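Local coordinates for putative exported protein (Bordetella pertussis, PDB 2DVZ) that probably serves as a periplasmic solute receptor of the Bug family that captures glutamate for transport across the inner membrane, at residues A[144-155]-A[189-197]; A[158-166]-A[229-237]. All blocks are in the same frame, centred on the assembly; numbering follows the deposited sequence.

Contact 1 of 2, residues A[144-155]-A[189-197]; sequences YSYGSSGTCGVL and QIELIFDNL. With GLU (glutamic acid), chain G.
Parallel strands 145-148 and 192-196, neighbours in the sheet of one lobe of this periplasmic binding protein, pair through Tyr146-Leu192 and Gly147-Ile193 and run out at the glutamate pocket. Ser145 O takes the N-H of Leu192 at 3.1 Å, and Gly147 O takes that of Phe194. Lacking a side chain, Gly147 leaves room for Ile190 CD1, 3.6 Å from its CA. At the outer end Glu191, its chain bent at CB-CG (chi2 70°), curls back so that OE1 accepts both from Ser145 N at 2.9 Å and from Ser145 OG at 3.1 Å, the hydroxyl on the syn side but tilted out of the carboxylate plane. Two bonds thus fix that oxygen, while CB and CG lie against the edge of the Tyr144 ring. The Phe194 edge meets the Tyr146 face in a T-shaped stack, planes at 75°; the phenol points on to Glu160 of helix 154-166. Branched Leu155 packs beside the pocket, CD2 against Asp195 C and CD1 beside the ligand nitrogen. Asp195 OD2 bonds to Ser199 OG and OD1 to the hydroxyl of Ser178, whose backbone N also binds the glutamate. Ser149 OG accepts from the ligand N at 2.6 Å.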
ATOM      1  N   TYR A 144       1.933   8.118  22.983  1.00 17.17           N
ATOM      2  CA  TYR A 144       1.072   7.320  22.111  1.00 16.40           C
ATOM      3  C   TYR A 144       1.969   6.542  21.166  1.00 16.50           C
ATOM      4  O   TYR A 144       3.090   6.980  20.834  1.00 16.92           O
ATOM      5  CB  TYR A 144       0.114   8.222  21.307  1.00 15.74           C
ATOM      6  CG  TYR A 144      -1.067   8.733  22.127  1.00 14.63           C
ATOM      7  CD1 TYR A 144      -2.187   7.927  22.318  1.00 13.91           C
ATOM      8  CD2 TYR A 144      -1.057   9.998  22.718  1.00 12.95           C
ATOM      9  CE1 TYR A 144      -3.275   8.355  23.061  1.00 12.46           C
ATOM     10  CE2 TYR A 144      -2.135  10.433  23.479  1.00 11.09           C
ATOM     11  CZ  TYR A 144      -3.251   9.606  23.633  1.00 12.59           C
ATOM     12  OH  TYR A 144      -4.378   9.988  24.341  1.00 13.10           O
ATOM     13  N   SER A 145       1.464   5.407  20.718  1.00 15.82           N
ATOM     14  CA  SER A 145       2.151   4.635  19.709  1.00 15.96           C
ATOM     15  C   SER A 145       1.255   4.353  18.495  1.00 15.09           C
ATOM     16  O   SER A 145       0.012   4.411  18.555  1.00 14.89           O
ATOM     17  CB  SER A 145       2.621   3.329  20.322  1.00 16.78           C
ATOM     18  OG  SER A 145       1.464   2.567  20.617  1.00 20.90           O
ATOM     19  N   TYR A 146       1.915   4.051  17.388  1.00 13.80           N
ATOM     20  CA  TYR A 146       1.240   3.821  16.136  1.00 12.86           C
ATOM     21  C   TYR A 146       1.820   2.584  15.508  1.00 12.60           C
ATOM     22  O   TYR A 146       3.009   2.289  15.687  1.00 13.59           O
ATOM     23  CB  TYR A 146       1.388   5.031  15.202  1.00 12.21           C
ATOM     24  CG  TYR A 146       2.727   5.223  14.480  1.00 12.61           C
ATOM     25  CD1 TYR A 146       2.958   4.663  13.196  1.00 12.92           C
ATOM     26  CD2 TYR A 146       3.735   6.019  15.041  1.00 11.03           C
ATOM     27  CE1 TYR A 146       4.176   4.878  12.511  1.00 11.69           C
ATOM     28  CE2 TYR A 146       4.948   6.239  14.369  1.00 11.53           C
ATOM     29  CZ  TYR A 146       5.157   5.681  13.097  1.00 12.48           C
ATOM     30  OH  TYR A 146       6.362   5.936  12.442  1.00 13.04           O
ATOM     31  N   GLY A 147       0.971   1.885  14.770  1.00 11.82           N
ATOM     32  CA  GLY A 147       1.333   0.713  14.036  1.00 10.52           C
ATOM     33  C   GLY A 147       1.531   1.036  12.574  1.00 11.07           C
ATOM     34  O   GLY A 147       0.936   1.979  12.033  1.00  9.89           O
ATOM     35  N   SER A 148       2.424   0.250  11.964  1.00 11.45           N
ATOM     36  CA  SER A 148       2.702   0.261  10.546  1.00 11.78           C
ATOM     37  C   SER A 148       2.732  -1.189  10.004  1.00 12.22           C
ATOM     38  O   SER A 148       2.593  -2.187  10.747  1.00 11.27           O
ATOM     39  CB  SER A 148       4.037   0.960  10.290  1.00 11.87           C
ATOM     40  OG  SER A 148       5.134   0.091  10.580  1.00 13.18           O
ATOM     41  N   SER A 149       2.914  -1.288   8.692  1.00 13.06           N
ATOM     42  CA  SER A 149       3.025  -2.576   7.996  1.00 13.15           C
ATOM     43  C   SER A 149       4.471  -3.045   7.882  1.00 13.19           C
ATOM     44  O   SER A 149       4.716  -4.031   7.217  1.00 13.59           O
ATOM     45  CB  SER A 149       2.467  -2.443   6.579  1.00 13.27           C
ATOM     46  OG  SER A 149       3.265  -1.509   5.830  1.00 13.38           O
ATOM     47  N   GLY A 150       5.421  -2.304   8.458  1.00 13.74           N
ATOM     48  CA  GLY A 150       6.823  -2.712   8.499  1.00 13.72           C
ATOM     49  C   GLY A 150       7.824  -1.575   8.498  1.00 14.99           C
ATOM     50  O   GLY A 150       7.572  -0.486   7.942  1.00 14.66           O
ATOM     51  N   THR A 151       8.998  -1.853   9.072  1.00 15.67           N
ATOM     52  CA  THR A 151      10.031  -0.845   9.266  1.00 16.31           C
ATOM     53  C   THR A 151      10.496  -0.092   8.023  1.00 17.34           C
ATOM     54  O   THR A 151      10.843   1.105   8.122  1.00 19.38           O
ATOM     55  CB  THR A 151      11.252  -1.427   9.996  1.00 15.76           C
ATOM     56  OG1 THR A 151      10.828  -1.828  11.306  1.00 17.83           O
ATOM     57  CG2 THR A 151      12.401  -0.386  10.091  1.00 12.78           C
ATOM     58  N   CYS A 152      10.543  -0.756   6.879  1.00 17.12           N
ATOM     59  CA  CYS A 152      11.040  -0.086   5.683  1.00 17.60           C
ATOM     60  C   CYS A 152       9.922   0.173   4.664  1.00 17.05           C
ATOM     61  O   CYS A 152      10.177   0.414   3.472  1.00 17.48           O
ATOM     62  CB  CYS A 152      12.215  -0.886   5.082  1.00 17.81           C
ATOM     63  SG  CYS A 152      13.753  -0.717   6.080  1.00 18.85           S
ATOM     64  N   GLY A 153       8.686   0.144   5.161  1.00 16.02           N
ATOM     65  CA  GLY A 153       7.512   0.275   4.346  1.00 14.23           C
ATOM     66  C   GLY A 153       6.981   1.687   4.317  1.00 13.34           C
ATOM     67  O   GLY A 153       7.386   2.534   5.131  1.00 11.56           O
ATOM     68  N   VAL A 154       6.044   1.926   3.382  1.00 12.32           N
ATOM     69  CA  VAL A 154       5.429   3.235   3.225  1.00 11.14           C
ATOM     70  C   VAL A 154       4.657   3.766   4.438  1.00 10.41           C
ATOM     71  O   VAL A 154       4.539   4.969   4.608  1.00 10.79           O
ATOM     72  CB  VAL A 154       4.564   3.330   1.907  1.00 11.36           C
ATOM     73  CG1 VAL A 154       3.348   2.514   2.006  1.00  8.89           C
ATOM     74  CG2 VAL A 154       4.215   4.778   1.617  1.00 10.94           C
ATOM     75  N   LEU A 155       4.126   2.891   5.280  1.00  9.75           N
ATOM     76  CA  LEU A 155       3.324   3.353   6.397  1.00  9.95           C
ATOM     77  C   LEU A 155       4.200   3.791   7.575  1.00 10.53           C
ATOM     78  O   LEU A 155       3.807   4.681   8.301  1.00 10.82           O
ATOM     79  CB  LEU A 155       2.253   2.304   6.774  1.00  9.98           C
ATOM     80  CG  LEU A 155       1.340   1.955   5.572  1.00  7.77           C
ATOM     81  CD1 LEU A 155       0.530   0.743   5.856  1.00  5.16           C
ATOM     82  CD2 LEU A 155       0.445   3.150   5.184  1.00  5.51           C
ATOM     83  N   GLN A 189      -4.135  -2.058  21.593  1.00 17.17           N
ATOM     84  CA  GLN A 189      -2.725  -2.323  21.948  1.00 17.21           C
ATOM     85  C   GLN A 189      -1.822  -1.227  21.339  1.00 15.95           C
ATOM     86  O   GLN A 189      -0.720  -0.984  21.817  1.00 14.94           O
ATOM     87  CB  GLN A 189      -2.278  -3.741  21.537  1.00 17.78           C
ATOM     88  CG  GLN A 189      -2.925  -4.866  22.373  1.00 21.08           C
ATOM     89  CD  GLN A 189      -4.339  -5.203  21.901  1.00 26.40           C
ATOM     90  OE1 GLN A 189      -4.756  -4.783  20.821  1.00 30.18           O
ATOM     91  NE2 GLN A 189      -5.081  -5.948  22.707  1.00 27.86           N
ATOM     92  N   ILE A 190      -2.318  -0.564  20.287  1.00 15.14           N
ATOM     93  CA  ILE A 190      -1.710   0.678  19.749  1.00 13.97           C
ATOM     94  C   ILE A 190      -2.908   1.633  19.662  1.00 13.93           C
ATOM     95  O   ILE A 190      -4.022   1.186  19.424  1.00 13.61           O
ATOM     96  CB  ILE A 190      -1.006   0.462  18.353  1.00 14.06           C
ATOM     97  CG1 ILE A 190      -1.967  -0.241  17.386  1.00 12.94           C
ATOM     98  CG2 ILE A 190       0.303  -0.329  18.515  1.00 13.17           C
ATOM     99  CD1 ILE A 190      -1.455  -0.533  15.987  1.00 13.00           C
ATOM    100  N   GLU A 191      -2.687   2.923  19.897  1.00 13.90           N
ATOM    101  CA  GLU A 191      -3.774   3.911  19.889  1.00 14.44           C
ATOM    102  C   GLU A 191      -4.037   4.413  18.440  1.00 14.12           C
ATOM    103  O   GLU A 191      -5.174   4.704  18.059  1.00 13.96           O
ATOM    104  CB  GLU A 191      -3.450   5.074  20.873  1.00 14.87           C
ATOM    105  CG  GLU A 191      -3.174   4.675  22.413  1.00 17.57           C
ATOM    106  CD  GLU A 191      -1.828   3.880  22.755  1.00 19.38           C
ATOM    107  OE1 GLU A 191      -0.760   4.053  22.096  1.00 13.03           O
ATOM    108  OE2 GLU A 191      -1.860   3.089  23.766  1.00 23.34           O
ATOM    109  N   LEU A 192      -2.963   4.486  17.649  1.00 13.44           N
ATOM    110  CA  LEU A 192      -2.972   5.026  16.294  1.00 12.08           C
ATOM    111  C   LEU A 192      -2.569   3.941  15.299  1.00 11.84           C
ATOM    112  O   LEU A 192      -1.862   2.975  15.648  1.00 11.78           O
ATOM    113  CB  LEU A 192      -1.978   6.211  16.162  1.00 11.80           C
ATOM    114  CG  LEU A 192      -2.251   7.632  16.701  1.00 11.95           C
ATOM    115  CD1 LEU A 192      -2.653   7.743  18.219  1.00  9.49           C
ATOM    116  CD2 LEU A 192      -1.063   8.537  16.391  1.00 10.50           C
ATOM    117  N   ILE A 193      -3.015   4.112  14.062  1.00 11.33           N
ATOM    118  CA  ILE A 193      -2.539   3.300  12.961  1.00 11.15           C
ATOM    119  C   ILE A 193      -2.380   4.184  11.759  1.00 11.86           C
ATOM    120  O   ILE A 193      -3.224   5.037  11.490  1.00 12.67           O
ATOM    121  CB  ILE A 193      -3.455   2.087  12.658  1.00 11.56           C
ATOM    122  CG1 ILE A 193      -2.759   1.097  11.695  1.00 10.40           C
ATOM    123  CG2 ILE A 193      -4.885   2.520  12.209  1.00 12.37           C
ATOM    124  CD1 ILE A 193      -3.552  -0.095  11.309  1.00  9.42           C
ATOM    125  N   PHE A 194      -1.264   4.013  11.057  1.00 11.74           N
ATOM    126  CA  PHE A 194      -1.123   4.575   9.718  1.00 10.55           C
ATOM    127  C   PHE A 194      -1.348   3.433   8.759  1.00 11.18           C
ATOM    128  O   PHE A 194      -0.641   2.431   8.824  1.00 11.64           O
ATOM    129  CB  PHE A 194       0.260   5.185   9.551  1.00  9.96           C
ATOM    130  CG  PHE A 194       0.431   6.483  10.290  1.00  8.23           C
ATOM    131  CD1 PHE A 194       0.237   7.706   9.633  1.00  7.42           C
ATOM    132  CD2 PHE A 194       0.765   6.496  11.646  1.00  8.31           C
ATOM    133  CE1 PHE A 194       0.374   8.903  10.332  1.00  8.68           C
ATOM    134  CE2 PHE A 194       0.892   7.725  12.366  1.00  6.90           C
ATOM    135  CZ  PHE A 194       0.699   8.907  11.711  1.00  7.85           C
ATOM    136  N   ASP A 195      -2.365   3.552   7.908  1.00 11.32           N
ATOM    137  CA  ASP A 195      -2.705   2.485   6.994  1.00 11.26           C
ATOM    138  C   ASP A 195      -3.024   2.968   5.579  1.00 11.71           C
ATOM    139  O   ASP A 195      -3.187   4.181   5.321  1.00 10.95           O
ATOM    140  CB  ASP A 195      -3.890   1.675   7.536  1.00 11.29           C
ATOM    141  CG  ASP A 195      -3.952   0.270   6.962  1.00 12.49           C
ATOM    142  OD1 ASP A 195      -2.988  -0.140   6.266  1.00 14.48           O
ATOM    143  OD2 ASP A 195      -4.962  -0.427   7.202  1.00 12.67           O
ATOM    144  N   ASN A 196      -3.062   1.989   4.669  1.00 11.84           N
ATOM    145  CA  ASN A 196      -3.655   2.146   3.370  1.00 11.81           C
ATOM    146  C   ASN A 196      -5.102   1.872   3.657  1.00 11.78           C
ATOM    147  O   ASN A 196      -5.437   0.967   4.413  1.00 12.45           O
ATOM    148  CB  ASN A 196      -3.091   1.125   2.347  1.00 12.30           C
ATOM    149  CG  ASN A 196      -1.560   0.835   2.534  1.00 11.68           C
ATOM    150  OD1 ASN A 196      -1.185  -0.278   2.911  1.00 13.33           O
ATOM    151  ND2 ASN A 196      -0.710   1.817   2.280  1.00  8.16           N
ATOM    152  N   LEU A 197      -5.973   2.663   3.049  1.00 11.84           N
ATOM    153  CA  LEU A 197      -7.388   2.691   3.430  1.00 10.95           C
ATOM    154  C   LEU A 197      -8.152   1.346   3.362  1.00 10.74           C
ATOM    155  O   LEU A 197      -8.849   1.015   4.314  1.00 11.78           O
ATOM    156  CB  LEU A 197      -8.106   3.887   2.743  1.00 10.96           C
ATOM    157  CG  LEU A 197      -9.572   4.239   3.107  1.00 11.26           C
ATOM    158  CD1 LEU A 197      -9.882   4.233   4.665  1.00  9.17           C
ATOM    159  CD2 LEU A 197      -9.953   5.553   2.439  1.00  9.36           C
TER
HETATM  160  N   GLU G1055       2.268  -0.926   3.450  1.00 11.71           N
HETATM  161  CA  GLU G1055       1.975  -1.675   2.213  1.00 11.29           C
HETATM  162  C   GLU G1055       1.981  -0.777   0.987  1.00 12.00           C
HETATM  163  O   GLU G1055       0.992  -0.564   0.278  1.00 12.47           O
HETATM  164  CB  GLU G1055       0.696  -2.493   2.363  1.00 11.17           C
HETATM  165  CG  GLU G1055       0.632  -3.228   3.714  1.00  8.76           C
HETATM  166  CD  GLU G1055      -0.137  -4.515   3.677  1.00  9.91           C
HETATM  167  OE1 GLU G1055      -0.611  -4.859   2.573  1.00 10.90           O
HETATM  168  OE2 GLU G1055      -0.252  -5.213   4.747  1.00 10.40           O
HETATM  169  OXT GLU G1055       3.060  -0.267   0.643  1.00 12.13           O

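Contact 2 of 2, residues A[158-166]-A[229-237]; sequences MGESFKMAT and FADAGFPVL
Leu237, Phe234 and Phe229 set an apolar surface of the loop between strands 210-215 and 241-248 against one side of helix 154-166, a packing of helix on loop without a hydrogen bond between the two segments. The branched end of Leu237 sits on one flank of the helix, between Ser161, Phe162 and Ala165: CD2 lies 3.6 Å from Ser161 O and 4.0 Å from Ala165 CB, whereas CD1 turns to Phe162 CD1. Alanine suits this spot because its short side chain lets the leucine come close to the backbone. Phe162 has CG opposite its own N (chi1 178°), which carries the ring across the helix flank; its CD1 lies 4.1 Å from Phe229 CE1, which comes in at the edge of the Phe162 ring. Met158, present as selenomethionine, is stretched out through all three torsions, a reach that brings its terminal CE to 3.6 Å from Phe229 CE2. At the C-terminal end of the helix, Thr166 OG1 bonds to Phe162 O at 2.6 Å, joining the Thr166 backbone N-H on the opposite face of that carbonyl. Thr166 CG2 stands over the face of Phe234 in a CH-pi contact, 3.9 Å from the ring centroid, and also over the centre of the Phe162 face. Phe162 and Phe234 also pack on helix 130-138. Thr166 turns its hydroxyl to Phe162 O and Thr168 and offers its methyl across, and the carbonyls of Ser161 and Ala165 meet only carbon of the loop, so cohesion rests on shape and apolar burial.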
HETATM    1  N   MSE A 158       5.162   7.097   6.279  1.00 12.00           N
HETATM    2  CA  MSE A 158       3.970   7.908   6.537  1.00 13.91           C
HETATM    3  C   MSE A 158       3.946   8.435   7.955  1.00 12.26           C
HETATM    4  O   MSE A 158       3.867   9.628   8.142  1.00 12.31           O
HETATM    5  CB  MSE A 158       2.705   7.109   6.221  1.00 13.24           C
HETATM    6  CG  MSE A 158       1.515   7.965   6.054  1.00 14.67           C
HETATM    7 SE   MSE A 158      -0.133   6.976   5.942  1.00 21.49          SE
HETATM    8  CE  MSE A 158      -1.380   8.538   6.071  1.00 14.46           C
ATOM      9  N   GLY A 159       4.076   7.547   8.951  1.00 12.20           N
ATOM     10  CA  GLY A 159       4.099   7.939  10.350  1.00 11.88           C
ATOM     11  C   GLY A 159       5.181   8.953  10.704  1.00 12.01           C
ATOM     12  O   GLY A 159       4.947   9.865  11.482  1.00 11.77           O
ATOM     13  N   GLU A 160       6.364   8.775  10.113  1.00 11.78           N
ATOM     14  CA  GLU A 160       7.526   9.583  10.396  1.00 12.08           C
ATOM     15  C   GLU A 160       7.422  10.928   9.734  1.00 11.65           C
ATOM     16  O   GLU A 160       7.831  11.942  10.296  1.00 10.95           O
ATOM     17  CB  GLU A 160       8.797   8.850   9.936  1.00 12.79           C
ATOM     18  CG  GLU A 160       9.215   7.644  10.856  1.00 13.96           C
ATOM     19  CD  GLU A 160       9.201   7.985  12.364  1.00 16.59           C
ATOM     20  OE1 GLU A 160       9.931   8.907  12.798  1.00 16.60           O
ATOM     21  OE2 GLU A 160       8.449   7.323  13.123  1.00 18.80           O
ATOM     22  N   SER A 161       6.892  10.923   8.513  1.00 12.53           N
ATOM     23  CA  SER A 161       6.506  12.164   7.808  1.00 12.81           C
ATOM     24  C   SER A 161       5.468  13.004   8.559  1.00 12.06           C
ATOM     25  O   SER A 161       5.578  14.242   8.611  1.00 12.45           O
ATOM     26  CB  SER A 161       5.979  11.829   6.409  1.00 12.67           C
ATOM     27  OG  SER A 161       7.102  11.511   5.610  1.00 15.63           O
ATOM     28  N   PHE A 162       4.469  12.319   9.118  1.00 10.95           N
ATOM     29  CA  PHE A 162       3.444  12.943   9.919  1.00 10.75           C
ATOM     30  C   PHE A 162       4.033  13.658  11.145  1.00 11.58           C
ATOM     31  O   PHE A 162       3.704  14.817  11.453  1.00 10.49           O
ATOM     32  CB  PHE A 162       2.460  11.842  10.340  1.00 10.56           C
ATOM     33  CG  PHE A 162       1.354  12.319  11.228  1.00 10.30           C
ATOM     34  CD1 PHE A 162       0.126  12.666  10.686  1.00  9.00           C
ATOM     35  CD2 PHE A 162       1.545  12.448  12.605  1.00  9.52           C
ATOM     36  CE1 PHE A 162      -0.890  13.108  11.479  1.00  8.99           C
ATOM     37  CE2 PHE A 162       0.516  12.896  13.421  1.00 10.06           C
ATOM     38  CZ  PHE A 162      -0.714  13.220  12.856  1.00  9.49           C
ATOM     39  N   LYS A 163       4.878  12.924  11.867  1.00 12.96           N
ATOM     40  CA  LYS A 163       5.588  13.421  13.039  1.00 15.08           C
ATOM     41  C   LYS A 163       6.366  14.697  12.700  1.00 16.35           C
ATOM     42  O   LYS A 163       6.253  15.701  13.392  1.00 16.95           O
ATOM     43  CB  LYS A 163       6.535  12.326  13.567  1.00 14.36           C
ATOM     44  CG  LYS A 163       5.787  11.261  14.279  1.00 16.06           C
ATOM     45  CD  LYS A 163       6.599  10.018  14.547  1.00 16.04           C
ATOM     46  CE  LYS A 163       7.792  10.288  15.430  1.00 17.50           C
ATOM     47  NZ  LYS A 163       8.418   8.955  15.723  1.00 18.87           N
HETATM   48  N   MSE A 164       7.134  14.649  11.620  1.00 17.36           N
HETATM   49  CA  MSE A 164       7.953  15.771  11.217  1.00 19.44           C
HETATM   50  C   MSE A 164       7.136  17.025  10.838  1.00 17.78           C
HETATM   51  O   MSE A 164       7.495  18.163  11.182  1.00 17.71           O
HETATM   52  CB  MSE A 164       8.858  15.302  10.056  1.00 21.59           C
HETATM   53  CG  MSE A 164       9.897  16.329   9.557  1.00 32.09           C
HETATM   54 SE   MSE A 164      11.164  16.808  10.990  1.00 51.40          SE
HETATM   55  CE  MSE A 164      12.208  15.121  11.094  1.00 49.33           C
ATOM     56  N   ALA A 165       6.039  16.813  10.120  1.00 16.89           N
ATOM     57  CA  ALA A 165       5.247  17.918   9.578  1.00 16.35           C
ATOM     58  C   ALA A 165       4.374  18.552  10.635  1.00 16.33           C
ATOM     59  O   ALA A 165       4.092  19.749  10.559  1.00 17.44           O
ATOM     60  CB  ALA A 165       4.393  17.458   8.409  1.00 14.98           C
ATOM     61  N   THR A 166       3.935  17.751  11.601  1.00 16.01           N
ATOM     62  CA  THR A 166       2.991  18.221  12.603  1.00 15.91           C
ATOM     63  C   THR A 166       3.729  18.532  13.890  1.00 16.20           C
ATOM     64  O   THR A 166       3.159  19.113  14.774  1.00 17.25           O
ATOM     65  CB  THR A 166       1.809  17.213  12.882  1.00 15.38           C
ATOM     66  OG1 THR A 166       2.334  15.978  13.387  1.00 16.14           O
ATOM     67  CG2 THR A 166       0.997  16.905  11.636  1.00 13.49           C
ATOM     68  N   PHE A 229      -5.711  15.249   3.963  1.00 10.81           N
ATOM     69  CA  PHE A 229      -4.607  15.900   4.635  1.00 11.22           C
ATOM     70  C   PHE A 229      -4.448  17.336   4.180  1.00 11.74           C
ATOM     71  O   PHE A 229      -3.919  18.165   4.935  1.00 12.19           O
ATOM     72  CB  PHE A 229      -3.290  15.131   4.418  1.00 11.33           C
ATOM     73  CG  PHE A 229      -3.107  13.978   5.377  1.00 11.47           C
ATOM     74  CD1 PHE A 229      -2.673  14.205   6.690  1.00 12.09           C
ATOM     75  CD2 PHE A 229      -3.366  12.670   4.975  1.00 10.55           C
ATOM     76  CE1 PHE A 229      -2.503  13.116   7.581  1.00 10.14           C
ATOM     77  CE2 PHE A 229      -3.222  11.592   5.852  1.00  9.89           C
ATOM     78  CZ  PHE A 229      -2.790  11.822   7.156  1.00 10.15           C
ATOM     79  N   ALA A 230      -4.867  17.616   2.938  1.00 11.97           N
ATOM     80  CA  ALA A 230      -4.903  18.974   2.408  1.00 13.29           C
ATOM     81  C   ALA A 230      -6.004  19.811   3.110  1.00 14.40           C
ATOM     82  O   ALA A 230      -5.780  20.969   3.511  1.00 15.14           O
ATOM     83  CB  ALA A 230      -5.080  18.951   0.884  1.00 12.73           C
ATOM     84  N   ASP A 231      -7.178  19.211   3.307  1.00 15.34           N
ATOM     85  CA  ASP A 231      -8.206  19.851   4.144  1.00 15.84           C
ATOM     86  C   ASP A 231      -7.695  20.120   5.562  1.00 16.21           C
ATOM     87  O   ASP A 231      -7.958  21.187   6.090  1.00 16.39           O
ATOM     88  CB  ASP A 231      -9.455  18.987   4.234  1.00 15.97           C
ATOM     89  CG  ASP A 231     -10.156  18.825   2.911  1.00 16.36           C
ATOM     90  OD1 ASP A 231     -10.157  19.793   2.089  1.00 14.62           O
ATOM     91  OD2 ASP A 231     -10.750  17.729   2.723  1.00 16.71           O
ATOM     92  N   ALA A 232      -6.981  19.151   6.172  1.00 15.63           N
ATOM     93  CA  ALA A 232      -6.419  19.314   7.530  1.00 14.84           C
ATOM     94  C   ALA A 232      -5.319  20.375   7.637  1.00 14.91           C
ATOM     95  O   ALA A 232      -4.910  20.755   8.747  1.00 15.08           O
ATOM     96  CB  ALA A 232      -5.891  18.014   8.052  1.00 14.59           C
ATOM     97  N   GLY A 233      -4.833  20.831   6.493  1.00 15.06           N
ATOM     98  CA  GLY A 233      -3.813  21.901   6.423  1.00 14.70           C
ATOM     99  C   GLY A 233      -2.394  21.379   6.315  1.00 14.58           C
ATOM    100  O   GLY A 233      -1.462  22.110   6.563  1.00 14.59           O
ATOM    101  N   PHE A 234      -2.254  20.102   5.946  1.00 14.61           N
ATOM    102  CA  PHE A 234      -0.966  19.468   5.680  1.00 15.48           C
ATOM    103  C   PHE A 234      -0.888  18.837   4.304  1.00 16.15           C
ATOM    104  O   PHE A 234      -0.771  17.630   4.222  1.00 16.37           O
ATOM    105  CB  PHE A 234      -0.641  18.443   6.793  1.00 15.12           C
ATOM    106  CG  PHE A 234      -0.557  19.085   8.149  1.00 15.79           C
ATOM    107  CD1 PHE A 234       0.643  19.633   8.589  1.00 16.14           C
ATOM    108  CD2 PHE A 234      -1.703  19.227   8.948  1.00 15.31           C
ATOM    109  CE1 PHE A 234       0.721  20.292   9.860  1.00 16.37           C
ATOM    110  CE2 PHE A 234      -1.644  19.878  10.192  1.00 15.10           C
ATOM    111  CZ  PHE A 234      -0.423  20.409  10.652  1.00 14.37           C
ATOM    112  N   PRO A 235      -0.943  19.660   3.214  1.00 16.93           N
ATOM    113  CA  PRO A 235      -0.936  19.104   1.863  1.00 17.49           C
ATOM    114  C   PRO A 235       0.300  18.246   1.494  1.00 17.84           C
ATOM    115  O   PRO A 235       0.203  17.402   0.614  1.00 18.39           O
ATOM    116  CB  PRO A 235      -1.046  20.357   0.941  1.00 17.98           C
ATOM    117  CG  PRO A 235      -0.620  21.531   1.795  1.00 17.77           C
ATOM    118  CD  PRO A 235      -1.021  21.145   3.201  1.00 17.08           C
ATOM    119  N   VAL A 236       1.434  18.431   2.155  1.00 18.82           N
ATOM    120  CA  VAL A 236       2.632  17.595   1.892  1.00 18.93           C
ATOM    121  C   VAL A 236       2.332  16.146   2.233  1.00 17.96           C
ATOM    122  O   VAL A 236       2.927  15.236   1.661  1.00 18.87           O
ATOM    123  CB  VAL A 236       3.951  18.094   2.668  1.00 19.72           C
ATOM    124  CG1 VAL A 236       3.940  17.695   4.145  1.00 21.31           C
ATOM    125  CG2 VAL A 236       5.245  17.527   2.048  1.00 20.28           C
ATOM    126  N   LEU A 237       1.394  15.944   3.156  1.00 16.60           N
ATOM    127  CA  LEU A 237       1.064  14.598   3.617  1.00 15.43           C
ATOM    128  C   LEU A 237       0.005  13.925   2.745  1.00 15.03           C
ATOM    129  O   LEU A 237      -0.264  12.758   2.900  1.00 15.09           O
ATOM    130  CB  LEU A 237       0.642  14.643   5.092  1.00 14.49           C
ATOM    131  CG  LEU A 237       1.673  15.158   6.123  1.00 13.84           C
ATOM    132  CD1 LEU A 237       1.063  15.120   7.539  1.00 13.23           C
ATOM    133  CD2 LEU A 237       3.047  14.412   6.111  1.00 11.23           C
TER

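Helix 154-166 joins the two contacts: its first turn, at Val154 and Leu155, borders the glutamate pocket in contact 1, and its later turns carry contact 2. The centres lie about 14 Å apart, yet side chains touch directly. Tyr146 OH sits 2.6 Å from Glu160 OE2, a probable hydrogen bond, and Phe194 CZ approaches Phe162 CG at 3.5 Å, so the aromatic packing passes from the sheet through the helix to the loop at 229-237. Phe194 CD1 also rests 3.8 Å from Met158 SE. Contact 2 does not reach the ligand; the side chain of Met158 stays about 9 Å from the bound glutamate, whereas contact 1 binds it directly.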